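Local coordinates for oxidoreductase protein (Agrobacterium radiobacter, PDB 5UI9) that binds NAD+ and a small dihydroxy acid side by side and probably catalyses NAD-dependent oxidation or reduction of a related substrate, at residues Asp160-Gln165 and Glu172-Glu177; Lys98-Ala101 and Asp106-Ala109; Leu218-Gln221 and Thr225-Val228. One frame throughout, in Å; residues are numbered along the deposited sequence.

Contact 1: residues Asp160-Gln165 and Glu172-Glu177; sequences DVFSGQ and ERFIIE. With NAD (nicotinamide-adenine-dinucleotide), chain C; 8A1 ((2S)-2,3-dihydroxy-2-methylpropanoic acid), chain D.
Phe162 and Phe174 meet through the outer atoms CE1 and CZ of the first ring and CZ and CE2 of the second. Phe162 CE1 lies 3.6 Å from Phe174 CZ, and Phe162 CZ is as close to Phe174 CE2. The ring centroids are 5.3 Å apart and the planes are inclined at 51°. Phe174 reaches across because its CG is anti to the backbone N (chi1 167°). Val161 CG2 adds a looser apolar contact, 4.3 Å from Phe174 CZ. The same methyl group lies over the centre of the Phe162 ring and backs that face.

No hydrogen bond crosses between 160-165 and 172-177. At the start of helix 175-191 the amides of Phe174 and Ile176 are bonded to the carboxylate of Glu211. Asp160 is the N-cap of the short helix 161-164. Its OD2 takes a bond from Ser163 OG at 2.8 Å, from well above the carboxylate plane, and its OD1 takes a weak one from Ser163 N.

Gln165 faces the bound groups. Its NE2 donates to O2 of the dihydroxy acid at 3.0 Å, nearly straight at 167°, and also pairs with Tyr167 OH. Its CG comes within 3.4 Å of the NAD phosphate oxygen O1N.

The chemistry is therefore divided: the two segments are joined by apolar contact alone, while the amide of Gln165 binds a ligand hydroxyl beside the nicotinamide ring.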
# COMPACT_ATOMS: atom_id res chain seq x y z
N ASP A 160 -14.85 12.47 12.03
CA ASP A 160 -14.61 13.75 12.69
C ASP A 160 -14.03 13.51 14.11
O ASP A 160 -14.74 13.66 15.11
CB ASP A 160 -15.92 14.57 12.72
CG ASP A 160 -15.75 15.96 13.32
OD1 ASP A 160 -14.61 16.44 13.53
OD2 ASP A 160 -16.79 16.60 13.60
N VAL A 161 -12.75 13.16 14.16
CA VAL A 161 -11.99 13.07 15.43
C VAL A 161 -11.80 14.42 16.11
O VAL A 161 -11.52 14.46 17.30
CB VAL A 161 -10.56 12.48 15.28
CG1 VAL A 161 -10.60 10.97 15.17
CG2 VAL A 161 -9.79 13.12 14.11
N PHE A 162 -11.93 15.50 15.35
CA PHE A 162 -11.68 16.85 15.84
C PHE A 162 -12.76 17.35 16.81
O PHE A 162 -12.47 18.23 17.62
CB PHE A 162 -11.53 17.83 14.66
CG PHE A 162 -10.56 17.36 13.60
CD1 PHE A 162 -9.20 17.35 13.85
CD2 PHE A 162 -11.01 16.89 12.37
CE1 PHE A 162 -8.30 16.90 12.90
CE2 PHE A 162 -10.12 16.44 11.41
CZ PHE A 162 -8.76 16.45 11.68
N SER A 163 -13.98 16.80 16.74
CA SER A 163 -15.05 17.15 17.70
C SER A 163 -14.64 16.83 19.13
O SER A 163 -14.61 17.72 19.98
CB SER A 163 -16.36 16.41 17.39
OG SER A 163 -17.03 17.04 16.31
N GLY A 164 -14.33 15.56 19.38
CA GLY A 164 -13.92 15.11 20.71
C GLY A 164 -12.52 15.54 21.10
O GLY A 164 -12.23 15.68 22.30
N GLN A 165 -11.65 15.75 20.11
CA GLN A 165 -10.23 16.04 20.33
C GLN A 165 -9.79 17.27 19.50
O GLN A 165 -8.99 17.12 18.57
CB GLN A 165 -9.39 14.79 19.99
CG GLN A 165 -9.68 13.59 20.88
CD GLN A 165 -9.17 12.27 20.32
OE1 GLN A 165 -9.96 11.38 19.99
NE2 GLN A 165 -7.84 12.13 20.24
N GLU A 172 1.04 21.60 14.38
CA GLU A 172 1.82 21.52 13.13
C GLU A 172 1.97 20.07 12.69
O GLU A 172 1.94 19.76 11.50
CB GLU A 172 3.22 22.13 13.34
CG GLU A 172 3.98 22.46 12.05
CD GLU A 172 3.92 23.93 11.68
OE1 GLU A 172 2.82 24.51 11.67
OE2 GLU A 172 4.99 24.52 11.38
N ARG A 173 2.16 19.19 13.67
CA ARG A 173 2.12 17.74 13.49
C ARG A 173 0.73 17.22 13.87
O ARG A 173 0.14 17.68 14.84
CB ARG A 173 3.16 17.08 14.38
CG ARG A 173 4.58 17.48 14.05
CD ARG A 173 5.59 16.67 14.85
NE ARG A 173 6.94 16.80 14.30
CZ ARG A 173 8.01 16.11 14.71
NH1 ARG A 173 7.92 15.21 15.70
NH2 ARG A 173 9.18 16.33 14.13
N PHE A 174 0.22 16.25 13.10
CA PHE A 174 -1.08 15.64 13.37
C PHE A 174 -1.01 14.11 13.21
O PHE A 174 -0.68 13.43 14.17
CB PHE A 174 -2.21 16.31 12.55
CG PHE A 174 -3.53 15.56 12.52
CD1 PHE A 174 -4.01 14.89 13.65
CD2 PHE A 174 -4.30 15.55 11.36
CE1 PHE A 174 -5.23 14.21 13.61
CE2 PHE A 174 -5.52 14.88 11.32
CZ PHE A 174 -5.98 14.20 12.44
N ILE A 175 -1.27 13.58 12.01
CA ILE A 175 -1.69 12.17 11.90
C ILE A 175 -0.63 11.12 12.28
O ILE A 175 -1.00 10.10 12.87
CB ILE A 175 -2.32 11.85 10.53
CG1 ILE A 175 -3.16 10.57 10.61
CG2 ILE A 175 -1.26 11.75 9.44
CD1 ILE A 175 -4.04 10.35 9.40
N ILE A 176 0.65 11.33 11.98
CA ILE A 176 1.67 10.33 12.35
C ILE A 176 1.81 10.24 13.89
O ILE A 176 1.80 9.14 14.46
CB ILE A 176 3.06 10.58 11.70
CG1 ILE A 176 2.94 10.68 10.17
CG2 ILE A 176 4.02 9.45 12.07
CD1 ILE A 176 4.25 10.91 9.46
N GLU A 177 1.92 11.40 14.53
CA GLU A 177 1.97 11.51 15.99
C GLU A 177 0.70 10.99 16.68
O GLU A 177 0.78 10.33 17.70
CB GLU A 177 2.20 12.98 16.39
CG GLU A 177 2.34 13.21 17.89
CD GLU A 177 2.49 14.68 18.27
OE1 GLU A 177 2.52 14.96 19.49
OE2 GLU A 177 2.57 15.55 17.37
PA NAD C . -8.15 16.23 26.71
O1A NAD C . -7.57 17.60 26.46
O2A NAD C . -9.61 15.97 26.46
O5B NAD C . -7.82 15.80 28.21
C5B NAD C . -6.61 16.16 28.87
C4B NAD C . -6.97 16.53 30.30
O4B NAD C . -5.78 16.60 31.07
C3B NAD C . -7.64 17.89 30.39
O3B NAD C . -8.85 17.78 31.17
C2B NAD C . -6.62 18.80 31.06
O2B NAD C . -7.24 19.75 31.93
C1B NAD C . -5.76 17.81 31.83
N9A NAD C . -4.34 18.16 32.06
C8A NAD C . -3.43 18.56 31.16
N7A NAD C . -2.23 18.75 31.76
C5A NAD C . -2.36 18.44 33.06
C6A NAD C . -1.49 18.40 34.27
N6A NAD C . -0.18 18.75 34.21
N1A NAD C . -2.04 18.01 35.44
C2A NAD C . -3.34 17.66 35.54
N3A NAD C . -4.18 17.67 34.49
C4A NAD C . -3.76 18.04 33.25
O3 NAD C . -7.28 15.17 25.87
PN NAD C . -7.83 13.72 25.40
O1N NAD C . -8.57 13.86 24.09
O2N NAD C . -8.50 13.04 26.56
O5D NAD C . -6.43 13.03 25.07
C5D NAD C . -5.48 12.82 26.11
C4D NAD C . -4.42 11.86 25.60
O4D NAD C . -5.06 10.62 25.27
C3D NAD C . -3.73 12.37 24.35
O3D NAD C . -2.31 12.23 24.49
C2D NAD C . -4.27 11.50 23.23
O2D NAD C . -3.30 11.23 22.22
C1D NAD C . -4.68 10.22 23.96
N1N NAD C . -5.75 9.44 23.32
C2N NAD C . -5.55 8.11 23.23
C3N NAD C . -6.49 7.26 22.66
C7N NAD C . -6.18 5.79 22.60
O7N NAD C . -5.54 5.28 23.51
N7N NAD C . -6.61 5.06 21.57
C4N NAD C . -7.67 7.81 22.16
C5N NAD C . -7.87 9.19 22.27
C6N NAD C . -6.89 9.99 22.86
OXT 8A1 D . -7.33 6.47 19.21
C 8A1 D . -6.56 7.46 19.11
O 8A1 D . -5.43 7.48 19.66
CA 8A1 D . -6.99 8.65 18.30
CB 8A1 D . -6.41 8.46 16.90
O1 8A1 D . -6.91 9.43 15.98
O2 8A1 D . -6.47 9.86 18.89
C3 8A1 D . -8.52 8.76 18.29

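Contact 2: residues Lys98-Ala101 and Asp106-Ala109; sequences KPFA and DAKA. With NAD (nicotinamide-adenine-dinucleotide), chain C; 8A1 ((2S)-2,3-dihydroxy-2-methylpropanoic acid), chain D.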
# COMPACT_ATOMS: atom_id res chain seq x y z
N LYS A 98 -0.28 7.66 24.92
CA LYS A 98 0.39 8.10 23.70
C LYS A 98 -0.08 9.53 23.37
O LYS A 98 -1.10 9.96 23.92
CB LYS A 98 0.17 7.16 22.49
CG LYS A 98 -1.23 6.58 22.25
CD LYS A 98 -2.32 7.59 21.90
CE LYS A 98 -2.05 8.32 20.59
NZ LYS A 98 -3.25 9.06 20.12
N PRO A 99 0.67 10.29 22.58
CA PRO A 99 2.07 10.04 22.26
C PRO A 99 2.93 10.04 23.53
O PRO A 99 2.74 10.90 24.39
CB PRO A 99 2.47 11.23 21.38
CG PRO A 99 1.22 12.02 21.13
CD PRO A 99 0.27 11.67 22.23
N PHE A 100 3.85 9.08 23.64
CA PHE A 100 4.66 8.88 24.85
C PHE A 100 5.30 10.20 25.31
O PHE A 100 5.07 10.65 26.44
CB PHE A 100 5.72 7.79 24.57
CG PHE A 100 6.53 7.34 25.76
CD1 PHE A 100 6.13 7.57 27.08
CD2 PHE A 100 7.69 6.61 25.53
CE1 PHE A 100 6.91 7.12 28.14
CE2 PHE A 100 8.47 6.15 26.59
CZ PHE A 100 8.08 6.41 27.89
N ALA A 101 6.05 10.81 24.40
CA ALA A 101 6.76 12.06 24.65
C ALA A 101 6.70 12.97 23.44
O ALA A 101 6.16 12.58 22.39
CB ALA A 101 8.21 11.75 24.98
N ASP A 106 13.30 12.85 24.88
CA ASP A 106 12.45 12.89 26.09
C ASP A 106 11.97 11.51 26.51
O ASP A 106 11.95 11.20 27.71
CB ASP A 106 11.22 13.80 25.88
CG ASP A 106 11.56 15.29 25.91
OD1 ASP A 106 12.63 15.67 26.43
OD2 ASP A 106 10.73 16.07 25.42
N ALA A 107 11.57 10.70 25.53
CA ALA A 107 11.09 9.35 25.79
C ALA A 107 12.18 8.49 26.42
O ALA A 107 11.92 7.81 27.41
CB ALA A 107 10.57 8.70 24.51
N LYS A 108 13.39 8.54 25.87
CA LYS A 108 14.54 7.82 26.43
C LYS A 108 14.85 8.22 27.88
O LYS A 108 15.13 7.34 28.70
CB LYS A 108 15.81 8.05 25.60
CG LYS A 108 15.88 7.27 24.30
CD LYS A 108 17.20 7.57 23.60
CE LYS A 108 17.25 7.04 22.18
NZ LYS A 108 18.38 7.65 21.43
N ALA A 109 14.81 9.52 28.18
CA ALA A 109 15.06 10.00 29.55
C ALA A 109 13.99 9.49 30.52
O ALA A 109 14.30 9.10 31.65
CB ALA A 109 15.14 11.52 29.60
PA NAD C . -8.15 16.23 26.71
O1A NAD C . -7.57 17.60 26.46
O2A NAD C . -9.61 15.97 26.46
O5B NAD C . -7.82 15.80 28.21
C5B NAD C . -6.61 16.16 28.87
C4B NAD C . -6.97 16.53 30.30
O4B NAD C . -5.78 16.60 31.07
C3B NAD C . -7.64 17.89 30.39
O3B NAD C . -8.85 17.78 31.17
C2B NAD C . -6.62 18.80 31.06
O2B NAD C . -7.24 19.75 31.93
C1B NAD C . -5.76 17.81 31.83
N9A NAD C . -4.34 18.16 32.06
C8A NAD C . -3.43 18.56 31.16
N7A NAD C . -2.23 18.75 31.76
C5A NAD C . -2.36 18.44 33.06
C6A NAD C . -1.49 18.40 34.27
N6A NAD C . -0.18 18.75 34.21
N1A NAD C . -2.04 18.01 35.44
C2A NAD C . -3.34 17.66 35.54
N3A NAD C . -4.18 17.67 34.49
C4A NAD C . -3.76 18.04 33.25
O3 NAD C . -7.28 15.17 25.87
PN NAD C . -7.83 13.72 25.40
O1N NAD C . -8.57 13.86 24.09
O2N NAD C . -8.50 13.04 26.56
O5D NAD C . -6.43 13.03 25.07
C5D NAD C . -5.48 12.82 26.11
C4D NAD C . -4.42 11.86 25.60
O4D NAD C . -5.06 10.62 25.27
C3D NAD C . -3.73 12.37 24.35
O3D NAD C . -2.31 12.23 24.49
C2D NAD C . -4.27 11.50 23.23
O2D NAD C . -3.30 11.23 22.22
C1D NAD C . -4.68 10.22 23.96
N1N NAD C . -5.75 9.44 23.32
C2N NAD C . -5.55 8.11 23.23
C3N NAD C . -6.49 7.26 22.66
C7N NAD C . -6.18 5.79 22.60
O7N NAD C . -5.54 5.28 23.51
N7N NAD C . -6.61 5.06 21.57
C4N NAD C . -7.67 7.81 22.16
C5N NAD C . -7.87 9.19 22.27
C6N NAD C . -6.89 9.99 22.86
OXT 8A1 D . -7.33 6.47 19.21
C 8A1 D . -6.56 7.46 19.11
O 8A1 D . -5.43 7.48 19.66
CA 8A1 D . -6.99 8.65 18.30
CB 8A1 D . -6.41 8.46 16.90
O1 8A1 D . -6.91 9.43 15.98
O2 8A1 D . -6.47 9.86 18.89
C3 8A1 D . -8.52 8.76 18.29
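Phe100 and Ala101 both point from the loop toward helix 104-116, and both touch the Ala107 methyl. Phe100 has its CG anti to the backbone N (chi1 -173°), which carries the ring to the helix. Its CD2 is 3.7 Å from Ala107 CB, and the methyl approaches the ring obliquely. CE2 also passes near Ala107 O.

Ala101 CB rests against the helix backbone, 3.6 Å from Ala107 N. It also touches Asp106 CB at 3.8 Å. Only the methylene of Asp106 serves this contact; its carboxylate forms a salt bridge with Arg81. Further apolar cover for the Phe100 ring comes from Met110 and Val111 of the same helix and from Leu121 and Val123 of strand 121-124.

Lys98 turns to the ligands instead. Its chain bends at chi2 and chi3 and brings NZ between two oxygens. Lys98 NZ donates to 8A1 O, a carboxylate oxygen of the dihydroxy acid, at 2.7 Å. Lys98 NZ also donates to NAD O2D at 3.0 Å. Asp178 forms a salt bridge with the same nitrogen. The carbonyl Lys98 O accepts from both ribose hydroxyls, with NAD O3D the nearer at 2.6 Å. Pro99, preceded by a cis peptide bond, follows directly, and its CD lies near NAD O3D.

In this protein the loop packs on helix 104-116; its lysine-proline element, after a Rossmann strand and at the nicotinamide ribose, is characteristic of the GFO/IDH/MocA oxidoreductases.

Contact 3: residues Leu218-Gln221 and Thr225-Val228; sequences LDHQ and TSIV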
# COMPACT_ATOMS: atom_id res chain seq x y z
N LEU A 218 8.26 0.48 5.14
CA LEU A 218 9.09 -0.11 6.20
C LEU A 218 9.94 -1.27 5.69
O LEU A 218 9.43 -2.16 5.03
CB LEU A 218 8.22 -0.62 7.34
CG LEU A 218 7.30 0.36 8.08
CD1 LEU A 218 6.52 -0.36 9.17
CD2 LEU A 218 8.07 1.53 8.66
N ASP A 219 11.22 -1.26 6.04
CA ASP A 219 12.09 -2.41 5.83
C ASP A 219 12.33 -3.04 7.20
O ASP A 219 13.05 -2.48 8.02
CB ASP A 219 13.39 -1.96 5.17
CG ASP A 219 13.15 -1.11 3.93
OD1 ASP A 219 12.49 -1.61 2.99
OD2 ASP A 219 13.61 0.05 3.87
N HIS A 220 11.70 -4.19 7.45
CA HIS A 220 11.82 -4.86 8.75
C HIS A 220 13.16 -5.59 8.87
O HIS A 220 13.73 -6.00 7.87
CB HIS A 220 10.64 -5.80 8.98
CG HIS A 220 9.33 -5.10 9.10
ND1 HIS A 220 8.77 -4.77 10.31
CD2 HIS A 220 8.47 -4.65 8.15
CE1 HIS A 220 7.61 -4.15 10.11
NE2 HIS A 220 7.41 -4.07 8.80
N GLN A 221 13.65 -5.75 10.10
CA GLN A 221 14.94 -6.42 10.34
C GLN A 221 14.95 -7.88 9.86
O GLN A 221 15.98 -8.37 9.40
CB GLN A 221 15.32 -6.35 11.83
CG GLN A 221 15.64 -4.93 12.31
CD GLN A 221 15.85 -4.83 13.82
OE1 GLN A 221 15.81 -5.83 14.54
NE2 GLN A 221 16.07 -3.62 14.30
N THR A 225 8.96 -6.53 4.06
CA THR A 225 8.65 -5.16 3.66
C THR A 225 7.21 -4.89 4.03
O THR A 225 6.36 -5.76 3.88
CB THR A 225 8.79 -4.99 2.13
OG1 THR A 225 10.11 -5.35 1.73
CG2 THR A 225 8.50 -3.55 1.71
N SER A 226 6.92 -3.68 4.51
CA SER A 226 5.53 -3.30 4.73
C SER A 226 5.22 -1.85 4.35
O SER A 226 6.13 -1.01 4.24
CB SER A 226 5.09 -3.61 6.17
OG SER A 226 5.48 -2.60 7.06
N ILE A 227 3.94 -1.61 4.11
CA ILE A 227 3.38 -0.29 3.90
C ILE A 227 2.48 0.05 5.09
O ILE A 227 1.60 -0.74 5.46
CB ILE A 227 2.52 -0.24 2.61
CG1 ILE A 227 3.39 -0.51 1.37
CG2 ILE A 227 1.79 1.09 2.47
CD1 ILE A 227 4.49 0.52 1.12
N VAL A 228 2.70 1.22 5.68
CA VAL A 228 1.78 1.81 6.64
C VAL A 228 1.20 3.05 5.97
O VAL A 228 1.93 4.01 5.69
CB VAL A 228 2.47 2.18 7.95
CG1 VAL A 228 1.53 2.97 8.86
CG2 VAL A 228 2.95 0.92 8.64
O HOH W 1 12.25 -4.23 2.80
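Leu218 and Ser226 form an antiparallel hydrogen-bonded pair. Leu218 N donates to Ser226 O at 2.8 Å. Ser226 N returns a bond to Leu218 O at 3.0 Å. A third bond joins side chains: His220 NE2 and Ser226 OG are hydrogen-bonded at 3.0 Å. The hydroxyl lies at the edge of the imidazole, near its plane. Ser226 OG reaches it from between the backbone N and the carbonyl carbon (chi1 83°). His220 ND1 is bonded to Gly192 O, so both ring nitrogens have partners and the rotation of the ring is fixed.

Asp219 and Thr225 form the next, non-hydrogen-bonded pair. A water bridges them, donating to Asp219 OD1 at 2.6 Å and also bonded to Thr225 OG1. Beside this pair, Thr225 CA makes a CA-H...O contact with Leu218 O.

The packing is on the face that carries Leu218 and Ser226. The Leu218 methyl CD1 comes close to the hydroxyl, 3.2 Å from Ser226 OG. Its apolar partner is Val228 CG2, 3.8 Å from Leu218 CD1, the two side chains crossing obliquely.

These bonds join the two arms of a beta hairpin, strands 213-220 and 225-231. Helix 175-191 covers the Leu218 face through Ala187, Leu191 and Thr183. Strand 194-202 flanks one arm, and strand 148-156 the other. On the opposite face lies the second subunit, where its Arg200 forms a salt bridge with Asp219 and its Ile227 packs on Ile227.

In the fold
The three contacts follow one another along the chain, and none nests in or crosses another. Contact 2 comes first and closes the short turn from the loop after strand 94-97 into helix 104-116, in the NAD-binding Rossmann region. Contact 1 closes the loop between helix 161-164 and helix 175-191. Contact 3 closes the hairpin turn of the large mixed sheet. Contacts 1 and 2 both reach NAD and the dihydroxy acid, and they touch where Glu177 packs on Pro99, joining the two family regions at the ligand site. Contact 3 lies farther off, on the side facing the second subunit. Helix 175-191, which begins in contact 1, packs on contact 3.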